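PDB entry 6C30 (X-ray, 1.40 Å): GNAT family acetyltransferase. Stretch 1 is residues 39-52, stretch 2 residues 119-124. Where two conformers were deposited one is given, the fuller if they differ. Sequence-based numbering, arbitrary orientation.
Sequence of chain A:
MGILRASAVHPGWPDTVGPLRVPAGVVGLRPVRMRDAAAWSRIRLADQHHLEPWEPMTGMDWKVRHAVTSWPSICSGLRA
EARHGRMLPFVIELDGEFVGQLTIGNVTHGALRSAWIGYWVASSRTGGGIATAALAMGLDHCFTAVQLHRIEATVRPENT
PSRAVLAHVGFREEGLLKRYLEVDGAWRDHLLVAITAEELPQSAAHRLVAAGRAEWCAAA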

ATOM      1  N   ALA A  39      -8.765  11.910   5.938  1.00 11.21           N
ATOM      2  CA  ALA A  39      -7.499  12.511   5.527  1.00 11.41           C
ATOM      3  C   ALA A  39      -7.713  13.530   4.412  1.00 11.64           C
ATOM      4  O   ALA A  39      -7.152  14.637   4.453  1.00 12.78           O
ATOM      5  CB  ALA A  39      -6.522  11.441   5.078  1.00 13.24           C
ATOM      6  N   TRP A  40      -8.516  13.166   3.415  1.00 10.38           N
ATOM      7  CA  TRP A  40      -8.822  14.085   2.328  1.00 10.14           C
ATOM      8  C   TRP A  40      -9.401  15.388   2.873  1.00 11.89           C
ATOM      9  O   TRP A  40      -8.958  16.476   2.528  1.00 11.27           O
ATOM     10  CB  TRP A  40      -9.803  13.427   1.361  1.00 11.15           C
ATOM     11  CG  TRP A  40     -10.403  14.316   0.325  1.00 10.94           C
ATOM     12  CD1 TRP A  40      -9.884  14.629  -0.902  1.00 11.86           C
ATOM     13  CD2 TRP A  40     -11.681  14.960   0.398  1.00 10.42           C
ATOM     14  NE1 TRP A  40     -10.754  15.448  -1.588  1.00 12.01           N
ATOM     15  CE2 TRP A  40     -11.868  15.655  -0.817  1.00 10.61           C
ATOM     16  CE3 TRP A  40     -12.691  15.007   1.368  1.00 10.85           C
ATOM     17  CZ2 TRP A  40     -13.018  16.395  -1.079  1.00 13.05           C
ATOM     18  CZ3 TRP A  40     -13.839  15.736   1.100  1.00 11.82           C
ATOM     19  CH2 TRP A  40     -13.985  16.422  -0.112  1.00 12.68           C
ATOM     20  N   SER A  41     -10.378  15.288   3.760  1.00 10.31           N
ATOM     21  CA  SER A  41     -11.010  16.471   4.315  1.00 11.37           C
ATOM     22  C   SER A  41     -10.017  17.280   5.139  1.00 11.47           C
ATOM     23  O   SER A  41      -9.899  18.489   4.966  1.00 11.75           O
ATOM     24  CB  SER A  41     -12.224  16.079   5.171  1.00 11.22           C
ATOM     25  OG  SER A  41     -12.752  17.204   5.853  1.00 12.76           O
ATOM     26  N   ARG A  42      -9.292  16.620   6.031  1.00 10.71           N
ATOM     27  CA  ARG A  42      -8.355  17.320   6.897  0.52 12.45           C
ATOM     28  C   ARG A  42      -7.343  18.108   6.069  1.00 12.16           C
ATOM     29  O   ARG A  42      -7.116  19.310   6.309  1.00 13.10           O
ATOM     30  CB  ARG A  42      -7.641  16.322   7.812  0.52 13.95           C
ATOM     31  CG  ARG A  42      -6.707  16.951   8.832  0.52 16.90           C
ATOM     32  CD  ARG A  42      -5.868  15.873   9.519  0.52 18.07           C
ATOM     33  NE  ARG A  42      -4.933  15.259   8.578  0.52 22.69           N
ATOM     34  CZ  ARG A  42      -4.938  13.973   8.234  0.52 22.81           C
ATOM     35  NH1 ARG A  42      -5.823  13.139   8.762  0.52 25.44           N
ATOM     36  NH2 ARG A  42      -4.050  13.521   7.360  0.52 22.70           N
ATOM     37  N   ILE A  43      -6.745  17.447   5.089  1.00 11.20           N
ATOM     38  CA  ILE A  43      -5.696  18.094   4.308  1.00 11.15           C
ATOM     39  C   ILE A  43      -6.262  19.175   3.382  1.00 12.05           C
ATOM     40  O   ILE A  43      -5.706  20.275   3.313  1.00 12.38           O
ATOM     41  CB  ILE A  43      -4.899  17.069   3.495  1.00 11.64           C
ATOM     42  CG1 ILE A  43      -4.251  16.051   4.441  1.00 12.85           C
ATOM     43  CG2 ILE A  43      -3.832  17.772   2.667  1.00 13.68           C
ATOM     44  CD1 ILE A  43      -3.699  14.835   3.738  1.00 14.17           C
ATOM     45  N   ARG A  44      -7.363  18.902   2.687  1.00 11.45           N
ATOM     46  CA  ARG A  44      -7.907  19.886   1.745  1.00 11.22           C
ATOM     47  C   ARG A  44      -8.392  21.128   2.488  1.00 12.58           C
ATOM     48  O   ARG A  44      -8.293  22.245   1.976  1.00 12.72           O
ATOM     49  CB  ARG A  44      -9.061  19.300   0.928  1.00 12.67           C
ATOM     50  CG  ARG A  44      -8.699  18.130   0.016  1.00 16.22           C
ATOM     51  CD  ARG A  44      -8.051  18.586  -1.253  1.00 15.51           C
ATOM     52  NE  ARG A  44      -8.970  19.333  -2.112  1.00 13.40           N
ATOM     53  CZ  ARG A  44      -8.688  19.639  -3.366  1.00 12.77           C
ATOM     54  NH1 ARG A  44      -7.540  19.245  -3.907  1.00 13.30           N
ATOM     55  NH2 ARG A  44      -9.569  20.320  -4.080  1.00 14.29           N
ATOM     56  N   LEU A  45      -8.922  20.950   3.697  1.00 12.38           N
ATOM     57  CA  LEU A  45      -9.345  22.111   4.488  1.00 13.36           C
ATOM     58  C   LEU A  45      -8.123  22.896   4.961  1.00 13.08           C
ATOM     59  O   LEU A  45      -8.105  24.124   4.850  1.00 14.29           O
ATOM     60  CB  LEU A  45     -10.205  21.686   5.680  1.00 12.96           C
ATOM     61  CG  LEU A  45     -11.619  21.188   5.360  1.00 13.01           C
ATOM     62  CD1 LEU A  45     -12.233  20.600   6.624  1.00 13.78           C
ATOM     63  CD2 LEU A  45     -12.516  22.290   4.787  1.00 14.22           C
ATOM     64  N   ALA A  46      -7.093  22.206   5.435  1.00 12.94           N
ATOM     65  CA  ALA A  46      -5.911  22.894   5.947  1.00 12.81           C
ATOM     66  C   ALA A  46      -5.188  23.623   4.825  1.00 15.24           C
ATOM     67  O   ALA A  46      -4.617  24.698   5.040  1.00 15.52           O
ATOM     68  CB  ALA A  46      -4.979  21.920   6.620  1.00 14.51           C
ATOM     69  N   ASP A  47      -5.235  23.047   3.629  1.00 12.93           N
ATOM     70  CA  ASP A  47      -4.505  23.588   2.483  1.00 13.04           C
ATOM     71  C   ASP A  47      -5.355  24.473   1.578  1.00 10.80           C
ATOM     72  O   ASP A  47      -4.948  24.753   0.441  1.00 12.09           O
ATOM     73  CB  ASP A  47      -3.913  22.460   1.641  1.00 12.75           C
ATOM     74  CG  ASP A  47      -2.642  21.891   2.220  1.00 14.58           C
ATOM     75  OD1 ASP A  47      -2.152  22.405   3.251  1.00 17.77           O
ATOM     76  OD2 ASP A  47      -2.115  20.948   1.613  1.00 16.86           O
ATOM     77  N   GLN A  48      -6.519  24.903   2.053  1.00 11.72           N
ATOM     78  CA  GLN A  48      -7.413  25.731   1.246  1.00 11.42           C
ATOM     79  C   GLN A  48      -6.683  26.823   0.470  1.00 12.39           C
ATOM     80  O   GLN A  48      -6.867  26.968  -0.730  1.00 12.83           O
ATOM     81  CB  GLN A  48      -8.482  26.394   2.114  1.00 13.88           C
ATOM     82  CG  GLN A  48      -9.376  27.345   1.305  1.00 13.69           C
ATOM     83  CD  GLN A  48     -10.504  27.944   2.107  1.00 14.63           C
ATOM     84  OE1 GLN A  48     -10.672  27.646   3.287  1.00 15.81           O
ATOM     85  NE2 GLN A  48     -11.289  28.805   1.463  1.00 17.13           N
ATOM     86  N   HIS A  49      -5.831  27.577   1.153  1.00 13.07           N
ATOM     87  CA  HIS A  49      -5.245  28.746   0.501  1.00 13.63           C
ATOM     88  C   HIS A  49      -4.073  28.415  -0.398  1.00 13.91           C
ATOM     89  O   HIS A  49      -3.691  29.230  -1.232  1.00 14.71           O
ATOM     90  CB  HIS A  49      -4.876  29.769   1.566  1.00 14.81           C
ATOM     91  CG  HIS A  49      -6.032  30.106   2.452  1.00 17.55           C
ATOM     92  ND1 HIS A  49      -7.222  30.588   1.956  1.00 21.03           N
ATOM     93  CD2 HIS A  49      -6.198  29.989   3.790  1.00 23.04           C
ATOM     94  CE1 HIS A  49      -8.064  30.780   2.955  1.00 19.39           C
ATOM     95  NE2 HIS A  49      -7.469  30.422   4.078  1.00 25.05           N
ATOM     96  N   HIS A  50      -3.561  27.194  -0.309  1.00 13.27           N
ATOM     97  CA  HIS A  50      -2.590  26.715  -1.277  1.00 12.35           C
ATOM     98  C   HIS A  50      -3.247  26.155  -2.527  1.00 13.17           C
ATOM     99  O   HIS A  50      -2.642  26.156  -3.602  1.00 16.32           O
ATOM    100  CB  HIS A  50      -1.712  25.629  -0.662  1.00 13.61           C
ATOM    101  CG  HIS A  50      -0.966  26.080   0.548  1.00 12.90           C
ATOM    102  ND1 HIS A  50       0.024  27.038   0.492  1.00 14.09           N
ATOM    103  CD2 HIS A  50      -1.047  25.695   1.843  1.00 15.77           C
ATOM    104  CE1 HIS A  50       0.521  27.224   1.702  1.00 13.75           C
ATOM    105  NE2 HIS A  50      -0.111  26.420   2.541  1.00 17.66           N
ATOM    106  N   LEU A  51      -4.472  25.655  -2.382  1.00 12.20           N
ATOM    107  CA  LEU A  51      -5.148  24.946  -3.465  1.00 12.83           C
ATOM    108  C   LEU A  51      -6.150  25.806  -4.216  1.00 12.69           C
ATOM    109  O   LEU A  51      -6.233  25.742  -5.448  1.00 13.74           O
ATOM    110  CB  LEU A  51      -5.858  23.707  -2.911  1.00 13.14           C
ATOM    111  CG  LEU A  51      -4.937  22.615  -2.372  1.00 13.12           C
ATOM    112  CD1 LEU A  51      -5.720  21.637  -1.501  1.00 14.39           C
ATOM    113  CD2 LEU A  51      -4.241  21.887  -3.521  1.00 15.97           C
ATOM    114  N   GLU A  52      -6.914  26.611  -3.481  1.00 13.55           N
ATOM    115  CA  GLU A  52      -8.030  27.330  -4.091  1.00 15.40           C
ATOM    116  C   GLU A  52      -7.637  28.315  -5.225  1.00 14.20           C
ATOM    117  O   GLU A  52      -8.392  28.455  -6.189  1.00 18.52           O
ATOM    118  CB  GLU A  52      -8.835  28.064  -3.009  1.00 18.16           C
ATOM    119  CG  GLU A  52     -10.202  28.542  -3.501  1.00 18.86           C
ATOM    120  CD  GLU A  52     -11.130  28.961  -2.378  1.00 23.65           C
ATOM    121  OE1 GLU A  52     -10.633  29.395  -1.325  1.00 18.84           O
ATOM    122  OE2 GLU A  52     -12.366  28.864  -2.559  1.00 34.93           O
ATOM    123  N   TYR A 119      -2.970  16.456 -10.467  1.00 11.74           N
ATOM    124  CA  TYR A 119      -2.419  16.002  -9.196  1.00 12.31           C
ATOM    125  C   TYR A 119      -2.484  17.119  -8.172  1.00 11.62           C
ATOM    126  O   TYR A 119      -2.560  18.308  -8.514  1.00 12.20           O
ATOM    127  CB  TYR A 119      -0.954  15.542  -9.372  1.00 11.91           C
ATOM    128  CG  TYR A 119      -0.031  16.721  -9.608  1.00 12.65           C
ATOM    129  CD1 TYR A 119       0.663  17.317  -8.559  1.00 14.59           C
ATOM    130  CD2 TYR A 119       0.100  17.273 -10.875  1.00 14.94           C
ATOM    131  CE1 TYR A 119       1.472  18.425  -8.772  1.00 15.02           C
ATOM    132  CE2 TYR A 119       0.900  18.379 -11.099  1.00 15.06           C
ATOM    133  CZ  TYR A 119       1.578  18.946 -10.043  1.00 14.40           C
ATOM    134  OH  TYR A 119       2.365  20.045 -10.279  1.00 16.39           O
ATOM    135  N   TRP A 120      -2.417  16.732  -6.907  1.00 11.00           N
ATOM    136  CA  TRP A 120      -2.107  17.673  -5.840  1.00 11.77           C
ATOM    137  C   TRP A 120      -1.454  16.896  -4.708  1.00 13.36           C
ATOM    138  O   TRP A 120      -1.699  15.696  -4.531  1.00 12.21           O
ATOM    139  CB  TRP A 120      -3.356  18.427  -5.366  1.00 12.93           C
ATOM    140  CG  TRP A 120      -4.334  17.583  -4.613  1.00 12.16           C
ATOM    141  CD1 TRP A 120      -5.368  16.850  -5.134  1.00 13.57           C
ATOM    142  CD2 TRP A 120      -4.367  17.375  -3.197  1.00 11.63           C
ATOM    143  NE1 TRP A 120      -6.036  16.205  -4.122  1.00 13.01           N
ATOM    144  CE2 TRP A 120      -5.446  16.508  -2.925  1.00 12.25           C
ATOM    145  CE3 TRP A 120      -3.600  17.849  -2.131  1.00 12.57           C
ATOM    146  CZ2 TRP A 120      -5.769  16.093  -1.632  1.00 11.90           C
ATOM    147  CZ3 TRP A 120      -3.921  17.442  -0.850  1.00 14.58           C
ATOM    148  CH2 TRP A 120      -4.998  16.570  -0.613  1.00 13.19           C
ATOM    149  N   VAL A 121      -0.591  17.585  -3.970  1.00 12.05           N
ATOM    150  CA  VAL A 121       0.131  17.012  -2.839  1.00 11.97           C
ATOM    151  C   VAL A 121      -0.004  17.949  -1.642  1.00 13.24           C
ATOM    152  O   VAL A 121       0.048  19.167  -1.800  1.00 13.65           O
ATOM    153  CB  VAL A 121       1.633  16.793  -3.184  1.00 12.93           C
ATOM    154  CG1 VAL A 121       2.425  16.350  -1.955  1.00 16.58           C
ATOM    155  CG2 VAL A 121       1.786  15.780  -4.294  1.00 14.34           C
ATOM    156  N   ALA A 122      -0.175  17.368  -0.458  1.00 12.71           N
ATOM    157  CA  ALA A 122      -0.229  18.119   0.794  1.00 12.55           C
ATOM    158  C   ALA A 122       0.911  19.133   0.887  1.00 13.65           C
ATOM    159  O   ALA A 122       2.070  18.808   0.604  1.00 14.79           O
ATOM    160  CB  ALA A 122      -0.185  17.165   1.975  1.00 15.07           C
ATOM    161  N   SER A 123       0.573  20.355   1.294  1.00 14.51           N
ATOM    162  CA  SER A 123       1.528  21.468   1.265  1.00 15.17           C
ATOM    163  C   SER A 123       2.777  21.220   2.110  1.00 20.37           C
ATOM    164  O   SER A 123       3.866  21.670   1.753  1.00 22.21           O
ATOM    165  CB  SER A 123       0.847  22.758   1.729  1.00 17.93           C
ATOM    166  OG  SER A 123       0.519  22.681   3.099  1.00 20.12           O
ATOM    167  N   SER A 124       2.629  20.499   3.215  1.00 17.70           N
ATOM    168  CA  SER A 124       3.772  20.229   4.090  1.00 20.60           C
ATOM    169  C   SER A 124       4.733  19.224   3.467  1.00 25.47           C
ATOM    170  O   SER A 124       5.824  18.986   3.995  1.00 27.72           O
ATOM    171  CB  SER A 124       3.298  19.715   5.446  1.00 23.18           C
ATOM    172  OG  SER A 124       2.643  18.470   5.317  1.00 26.75           O
TER
HETATM  173  O   HOH W   1      -1.744  21.097  -1.154  1.00 19.38           O

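The strand that ends at Val121 runs nearly perpendicular to helix 39-46, at 82°, and the chain beyond it passes the turn at Asp47. Tyr119 lies out of reach of the helix, so the contact begins with Trp120, which has the largest area covered by the other stretch. Its CA-to-CB bond points toward stretch 1, and chi1 near 70° (p) lays the indole among several side chains. Arg44 approaches over one face of Trp120: Arg44 CD sits 3.8 Å from the centroid of the Trp120 six-membered ring, a CH-pi contact, and Arg44 CZ 4.5 Å from that of its five-membered ring, a cation-pi contact. An arginine suits this place because both its aliphatic stem and its charged end can pack on an aromatic surface. Arg44 NH1 and Trp120 NE1 are 3.4 Å apart, but both are donors and do not bond. At the ring edge, Ile43 CG2 touches Trp120 CZ3 at 3.5 Å, while Leu51 CD2 meets Trp120 CB at 4.0 Å, adding apolar cover near the base of the side chain.

The CA-to-CB bond of Val121 points away from stretch 1, as alternation along a strand predicts, and the residue contributes its carbonyl instead. A water donates to Val121 O (2.7 Å) and to Asp47 OD2 (2.8 Å), linking two acceptors that could not bond directly.

The backbones come close at Ala122, its CA 6.5 Å from Ile43 CA, and its small methyl CB packs 3.8 Å from Ile43 CG2.

Ser123 supplies the polar clasp. Its OG donates to Asp47 OD1 at 2.7 Å and its backbone N to Asp47 OD2 at 2.8 Å, so the buried carboxylate uses both oxygens. Asp47, the first residue to leave helical geometry, has a short side chain whose CA-to-CB bond points toward stretch 2. Ser123 CB also lies over one face of the His50 ring, 3.5 Å from His50 CD2. Ser124 makes no contact with stretch 1.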